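Local coordinates for Endoglucanase(Endo-1,4-beta-glucanase)protein (Pseudomonas stutzeri, PDB 6R2J), which probably hydrolyses beta-1,4-glycosidic bonds in cellulose as a family 5 endoglucanase, and holds cellobiose in this crystal, at residues G15-P29 and I52-H66. Numbering follows the deposited sequence.
Sequences GVNISGAGFAPHITP and IRLIRFPFIWERVQH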
loop_
_atom_site.group_PDB
_atom_site.type_symbol
_atom_site.label_atom_id
_atom_site.label_comp_id
_atom_site.label_asym_id
_atom_site.label_seq_id
_atom_site.Cartn_x
_atom_site.Cartn_y
_atom_site.Cartn_z
ATOM N N GLY A 15 2.941 0.578 -9.432
ATOM C CA GLY A 15 1.815 1.460 -9.361
ATOM C C GLY A 15 2.130 2.617 -8.469
ATOM O O GLY A 15 3.313 2.927 -8.264
ATOM N N VAL A 16 1.069 3.236 -7.928
ATOM C CA VAL A 16 1.179 4.482 -7.192
ATOM C C VAL A 16 0.216 4.465 -6.024
ATOM O O VAL A 16 -0.914 3.998 -6.140
ATOM C CB VAL A 16 0.865 5.705 -8.086
ATOM C CG1 VAL A 16 1.962 5.935 -9.159
ATOM C CG2 VAL A 16 -0.504 5.565 -8.727
ATOM N N ASN A 17 0.646 5.038 -4.913
ATOM C CA ASN A 17 -0.296 5.388 -3.874
ATOM C C ASN A 17 -0.989 6.698 -4.253
ATOM O O ASN A 17 -0.331 7.648 -4.691
ATOM C CB ASN A 17 0.439 5.578 -2.559
ATOM C CG ASN A 17 0.924 4.283 -1.968
ATOM O OD1 ASN A 17 0.177 3.616 -1.249
ATOM N ND2 ASN A 17 2.187 3.945 -2.209
ATOM N N ILE A 18 -2.311 6.759 -4.025
ATOM C CA ILE A 18 -3.132 7.913 -4.386
ATOM C C ILE A 18 -3.801 8.521 -3.156
ATOM O O ILE A 18 -4.512 7.817 -2.416
ATOM C CB ILE A 18 -4.163 7.542 -5.464
ATOM C CG1 ILE A 18 -3.431 7.112 -6.750
ATOM C CG2 ILE A 18 -5.091 8.726 -5.750
ATOM C CD1 ILE A 18 -2.720 8.248 -7.556
ATOM N N SER A 19 -3.579 9.829 -2.947
ATOM C CA SER A 19 -4.104 10.614 -1.846
ATOM C C SER A 19 -5.610 10.814 -2.034
ATOM O O SER A 19 -6.147 10.604 -3.140
ATOM C CB SER A 19 -3.336 11.937 -1.737
ATOM O OG SER A 19 -3.360 12.560 -2.975
ATOM N N GLY A 20 -6.295 11.315 -0.971
ATOM C CA GLY A 20 -5.686 11.788 0.284
ATOM C C GLY A 20 -6.664 11.544 1.416
ATOM O O GLY A 20 -6.821 12.365 2.282
ATOM N N ALA A 21 -7.338 10.385 1.413
ATOM C CA ALA A 21 -8.403 10.045 2.365
ATOM C C ALA A 21 -7.882 9.720 3.763
ATOM O O ALA A 21 -8.685 9.653 4.704
ATOM C CB ALA A 21 -9.220 8.856 1.822
ATOM N N GLY A 22 -6.577 9.508 3.905
ATOM C CA GLY A 22 -5.951 9.328 5.185
ATOM C C GLY A 22 -5.210 10.531 5.698
ATOM O O GLY A 22 -4.511 10.414 6.710
ATOM N N PHE A 23 -5.329 11.671 5.037
ATOM C CA PHE A 23 -4.655 12.888 5.454
ATOM C C PHE A 23 -5.170 13.371 6.815
ATOM O O PHE A 23 -6.341 13.178 7.172
ATOM C CB PHE A 23 -4.976 13.983 4.422
ATOM C CG PHE A 23 -4.070 14.013 3.203
ATOM C CD1 PHE A 23 -3.461 12.858 2.720
ATOM C CD2 PHE A 23 -3.828 15.224 2.551
ATOM C CE1 PHE A 23 -2.622 12.917 1.604
ATOM C CE2 PHE A 23 -2.973 15.304 1.472
ATOM C CZ PHE A 23 -2.367 14.152 0.974
ATOM N N ALA A 24 -4.284 14.059 7.537
ATOM C CA ALA A 24 -4.606 14.706 8.812
ATOM C C ALA A 24 -5.327 13.722 9.738
ATOM O O ALA A 24 -6.425 14.010 10.226
ATOM C CB ALA A 24 -5.421 15.966 8.590
ATOM N N PRO A 25 -4.733 12.557 10.002
ATOM C CA PRO A 25 -5.464 11.523 10.750
ATOM C C PRO A 25 -5.801 11.894 12.171
ATOM O O PRO A 25 -6.659 11.218 12.757
ATOM C CB PRO A 25 -4.528 10.313 10.721
ATOM C CG PRO A 25 -3.173 10.872 10.424
ATOM C CD PRO A 25 -3.378 12.128 9.622
ATOM N N HIS A 26 -5.134 12.893 12.775
ATOM C CA HIS A 26 -5.507 13.322 14.128
ATOM C C HIS A 26 -6.828 14.086 14.158
ATOM O O HIS A 26 -7.459 14.207 15.216
ATOM C CB HIS A 26 -4.339 14.103 14.730
ATOM C CG HIS A 26 -3.086 13.274 14.895
ATOM N ND1 HIS A 26 -1.885 13.804 15.327
ATOM C CD2 HIS A 26 -2.847 11.955 14.665
ATOM C CE1 HIS A 26 -0.964 12.855 15.354
ATOM N NE2 HIS A 26 -1.521 11.722 14.957
ATOM N N ILE A 27 -7.252 14.603 13.009
ATOM C CA ILE A 27 -8.534 15.279 12.876
ATOM C C ILE A 27 -9.544 14.223 12.428
ATOM O O ILE A 27 -9.607 13.853 11.244
ATOM C CB ILE A 27 -8.458 16.486 11.926
ATOM C CG1 ILE A 27 -7.304 17.405 12.359
ATOM C CG2 ILE A 27 -9.802 17.274 11.911
ATOM C CD1 ILE A 27 -7.064 18.587 11.463
ATOM N N THR A 28 -10.338 13.719 13.390
ATOM C CA THR A 28 -11.416 12.802 13.062
ATOM C C THR A 28 -12.742 13.318 13.598
ATOM O O THR A 28 -12.808 13.825 14.724
ATOM C CB THR A 28 -11.161 11.404 13.613
ATOM O OG1 THR A 28 -11.063 11.450 15.046
ATOM C CG2 THR A 28 -9.870 10.879 13.003
ATOM N N PRO A 29 -13.817 13.169 12.830
ATOM C CA PRO A 29 -13.782 12.574 11.484
ATOM C C PRO A 29 -13.170 13.540 10.459
ATOM O O PRO A 29 -12.710 13.127 9.368
ATOM C CB PRO A 29 -15.247 12.268 11.183
ATOM C CG PRO A 29 -16.024 13.135 12.128
ATOM C CD PRO A 29 -15.181 13.373 13.338
ATOM N N ILE A 52 -0.038 2.981 -15.971
ATOM C CA ILE A 52 -0.116 2.494 -14.595
ATOM C C ILE A 52 -1.527 1.978 -14.391
ATOM O O ILE A 52 -2.501 2.720 -14.583
ATOM C CB ILE A 52 0.199 3.601 -13.578
ATOM C CG1 ILE A 52 1.655 4.059 -13.630
ATOM C CG2 ILE A 52 -0.058 3.118 -12.200
ATOM C CD1 ILE A 52 1.942 5.299 -12.809
ATOM N N ARG A 53 -1.622 0.712 -13.978
ATOM C CA ARG A 53 -2.891 0.051 -13.731
ATOM C C ARG A 53 -3.074 -0.379 -12.281
ATOM O O ARG A 53 -4.115 -0.961 -11.945
ATOM C CB ARG A 53 -2.991 -1.180 -14.626
ATOM C CG ARG A 53 -3.230 -0.869 -16.061
ATOM C CD ARG A 53 -3.710 -2.127 -16.786
ATOM N NE ARG A 53 -3.838 -1.857 -18.206
ATOM C CZ ARG A 53 -4.995 -1.702 -18.822
ATOM N NH1 ARG A 53 -6.139 -1.830 -18.140
ATOM N NH2 ARG A 53 -5.003 -1.432 -20.120
ATOM N N LEU A 54 -2.099 -0.105 -11.418
ATOM C CA LEU A 54 -2.127 -0.494 -10.019
ATOM C C LEU A 54 -2.168 0.750 -9.138
ATOM O O LEU A 54 -1.375 1.683 -9.324
ATOM C CB LEU A 54 -0.893 -1.351 -9.702
ATOM C CG LEU A 54 -0.690 -1.918 -8.299
ATOM C CD1 LEU A 54 -1.759 -2.983 -8.070
ATOM C CD2 LEU A 54 0.711 -2.450 -8.071
ATOM N N ILE A 55 -3.084 0.746 -8.178
ATOM C CA ILE A 55 -3.285 1.850 -7.257
ATOM C C ILE A 55 -3.425 1.282 -5.847
ATOM O O ILE A 55 -4.194 0.344 -5.615
ATOM C CB ILE A 55 -4.548 2.655 -7.614
ATOM C CG1 ILE A 55 -4.457 3.169 -9.053
ATOM C CG2 ILE A 55 -4.767 3.787 -6.604
ATOM C CD1 ILE A 55 -3.530 4.339 -9.227
ATOM N N ARG A 56 -2.682 1.859 -4.909
ATOM C CA ARG A 56 -2.879 1.621 -3.488
ATOM C C ARG A 56 -3.560 2.853 -2.913
ATOM O O ARG A 56 -3.090 3.980 -3.113
ATOM C CB ARG A 56 -1.560 1.339 -2.759
ATOM C CG ARG A 56 -1.756 1.166 -1.212
ATOM C CD ARG A 56 -0.469 0.662 -0.649
ATOM N NE ARG A 56 -0.390 0.380 0.785
ATOM C CZ ARG A 56 0.121 1.192 1.700
ATOM N NH1 ARG A 56 0.552 2.405 1.373
ATOM N NH2 ARG A 56 0.232 0.768 2.950
ATOM N N PHE A 57 -4.671 2.656 -2.221
ATOM C CA PHE A 57 -5.464 3.795 -1.767
ATOM C C PHE A 57 -5.667 3.800 -0.261
ATOM O O PHE A 57 -6.540 3.071 0.248
ATOM C CB PHE A 57 -6.809 3.839 -2.482
ATOM C CG PHE A 57 -7.556 5.105 -2.219
ATOM C CD1 PHE A 57 -7.163 6.278 -2.844
ATOM C CD2 PHE A 57 -8.590 5.151 -1.308
ATOM C CE1 PHE A 57 -7.815 7.490 -2.614
ATOM C CE2 PHE A 57 -9.231 6.379 -1.040
ATOM C CZ PHE A 57 -8.853 7.534 -1.713
ATOM N N PRO A 58 -4.913 4.628 0.488
ATOM C CA PRO A 58 -5.126 4.718 1.944
ATOM C C PRO A 58 -6.442 5.407 2.337
ATOM O O PRO A 58 -6.875 6.398 1.733
ATOM C CB PRO A 58 -3.904 5.513 2.446
ATOM C CG PRO A 58 -2.875 5.421 1.326
ATOM C CD PRO A 58 -3.679 5.328 0.048
ATOM N N PHE A 59 -7.059 4.867 3.389
ATOM C CA PHE A 59 -8.184 5.447 4.095
ATOM C C PHE A 59 -7.944 5.113 5.564
ATOM O O PHE A 59 -7.058 4.301 5.915
ATOM C CB PHE A 59 -9.481 4.906 3.502
ATOM C CG PHE A 59 -9.738 3.487 3.872
ATOM C CD1 PHE A 59 -9.125 2.466 3.179
ATOM C CD2 PHE A 59 -10.527 3.177 4.984
ATOM C CE1 PHE A 59 -9.334 1.145 3.544
ATOM C CE2 PHE A 59 -10.730 1.883 5.372
ATOM C CZ PHE A 59 -10.156 0.854 4.641
ATOM N N ILE A 60 -8.720 5.743 6.452
ATOM C CA ILE A 60 -8.607 5.415 7.868
ATOM C C ILE A 60 -9.906 4.833 8.416
ATOM O O ILE A 60 -11.015 5.205 8.016
ATOM C CB ILE A 60 -8.036 6.550 8.752
ATOM C CG1 ILE A 60 -8.943 7.784 8.723
ATOM C CG2 ILE A 60 -6.568 6.875 8.302
ATOM C CD1 ILE A 60 -8.487 8.874 9.678
ATOM N N TRP A 61 -9.746 3.916 9.354
ATOM C CA TRP A 61 -10.888 3.275 10.000
ATOM C C TRP A 61 -11.810 4.309 10.662
ATOM O O TRP A 61 -13.041 4.224 10.546
ATOM C CB TRP A 61 -10.333 2.210 10.962
ATOM C CG TRP A 61 -11.305 1.410 11.722
ATOM C CD1 TRP A 61 -12.682 1.468 11.677
ATOM C CD2 TRP A 61 -10.970 0.420 12.699
ATOM N NE1 TRP A 61 -13.210 0.585 12.586
ATOM C CE2 TRP A 61 -12.187 -0.082 13.215
ATOM C CE3 TRP A 61 -9.754 -0.090 13.192
ATOM C CZ2 TRP A 61 -12.224 -1.069 14.185
ATOM C CZ3 TRP A 61 -9.799 -1.050 14.173
ATOM C CH2 TRP A 61 -11.030 -1.525 14.671
ATOM N N GLU A 62 -11.221 5.343 11.277
ATOM C CA GLU A 62 -11.992 6.335 12.018
ATOM C C GLU A 62 -12.976 7.093 11.133
ATOM O O GLU A 62 -13.957 7.639 11.641
ATOM C CB GLU A 62 -11.025 7.304 12.702
ATOM C CG GLU A 62 -10.228 6.680 13.853
ATOM C CD GLU A 62 -8.898 6.036 13.418
ATOM O OE1 GLU A 62 -8.660 5.895 12.205
ATOM O OE2 GLU A 62 -8.091 5.653 14.301
ATOM N N ARG A 63 -12.748 7.151 9.834
ATOM C CA ARG A 63 -13.668 7.839 8.946
ATOM C C ARG A 63 -14.720 6.910 8.358
ATOM O O ARG A 63 -15.757 7.412 7.909
ATOM C CB ARG A 63 -12.878 8.617 7.869
ATOM C CG ARG A 63 -12.144 9.827 8.436
ATOM C CD ARG A 63 -11.180 10.504 7.463
ATOM N NE ARG A 63 -10.561 11.667 8.124
ATOM C CZ ARG A 63 -9.304 12.092 7.967
ATOM N NH1 ARG A 63 -8.481 11.486 7.140
ATOM N NH2 ARG A 63 -8.873 13.163 8.634
ATOM N N VAL A 64 -14.456 5.591 8.301
ATOM C CA VAL A 64 -15.484 4.625 7.876
ATOM C C VAL A 64 -16.354 4.202 9.053
ATOM O O VAL A 64 -17.506 3.798 8.850
ATOM C CB VAL A 64 -14.983 3.366 7.127
ATOM C CG1 VAL A 64 -14.336 3.757 5.794
ATOM C CG2 VAL A 64 -14.073 2.529 8.031
ATOM N N GLN A 65 -15.811 4.246 10.275
ATOM C CA GLN A 65 -16.544 3.905 11.493
ATOM C C GLN A 65 -16.127 4.899 12.577
ATOM O O GLN A 65 -15.064 4.767 13.190
ATOM C CB GLN A 65 -16.287 2.462 11.914
ATOM C CG GLN A 65 -17.271 1.977 12.980
ATOM C CD GLN A 65 -17.096 0.509 13.316
ATOM O OE1 GLN A 65 -15.985 -0.004 13.289
ATOM N NE2 GLN A 65 -18.193 -0.179 13.606
ATOM N N HIS A 66 -16.983 5.883 12.849
ATOM C CA HIS A 66 -16.606 6.913 13.811
ATOM C C HIS A 66 -16.429 6.362 15.226
ATOM O O HIS A 66 -15.682 6.932 16.029
ATOM C CB HIS A 66 -17.670 8.016 13.852
ATOM C CG HIS A 66 -17.701 8.885 12.631
ATOM N ND1 HIS A 66 -18.545 9.969 12.506
ATOM C CD2 HIS A 66 -17.014 8.809 11.469
ATOM C CE1 HIS A 66 -18.366 10.532 11.325
ATOM N NE2 HIS A 66 -17.453 9.837 10.669
HETATM O O HOH W 1 -5.757 8.146 0.079
HETATM O O HOH W 2 -10.639 7.781 5.203
#
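Arg63 sets CG anti to its carbonyl carbon (chi1 -71°) and runs extended from CG to NE, which carries its guanidinium into the curl of loop 20-29. There five backbone carbonyls surround it. Arg63 NH1 and NH2 converge on Phe23 O, NH1 the closer at 2.7 Å. Arg63 NH1 also reaches Ala21 O from above that carbonyl's plane, Arg63 NH2 meets Ile27 O at 2.8 Å and, weakly, Ala24 O, and Arg63 NE bonds Pro29 O at 2.9 Å. Ile60 CD1 rests on one face of the guanidinium. A leucine in place of Arg63 would probably leave Phe23 O, Ile27 O and Pro29 O without the donors it supplies, and the loop freer to shift. Pro29 lies over one face of the His66 ring in a CH-pi contact, CG 4.0 Å from the centroid.

Strands 15-18 and 54-59 pair in parallel: Val16 N to Leu54 O, Arg56 N to Val16 O and Ile18 N to Arg56 O. On one face Val16, Ile18 and Ile55 pack together, Val16 CG2 pressing to 3.3 Å from Ile55 CD1. On the other, Arg56 stands with CG anti to its backbone N (chi1 177°) alongside Asn17, and Arg56 NH1 gives Asn17 OD1 a nearly straight bond (2.9 Å, 168°) in the guanidinium plane, the amide almost perpendicular to it. Arg56 NH1 also salt-bridges Glu252, NE Asp140 and NH2 Glu175, while NH2 hydrogen-bonds Asn143. Where the strands part, a water donates to Ile18 O and Pro58 O and accepts from Ala21 N, while Ala21 CB lies 3.8 Å from Phe57 CE2. Helix 41-49 links the strands, making this the first beta-alpha-beta unit of the family 5 TIM barrel, with Asn17 and Arg56 pointing into the barrel interior.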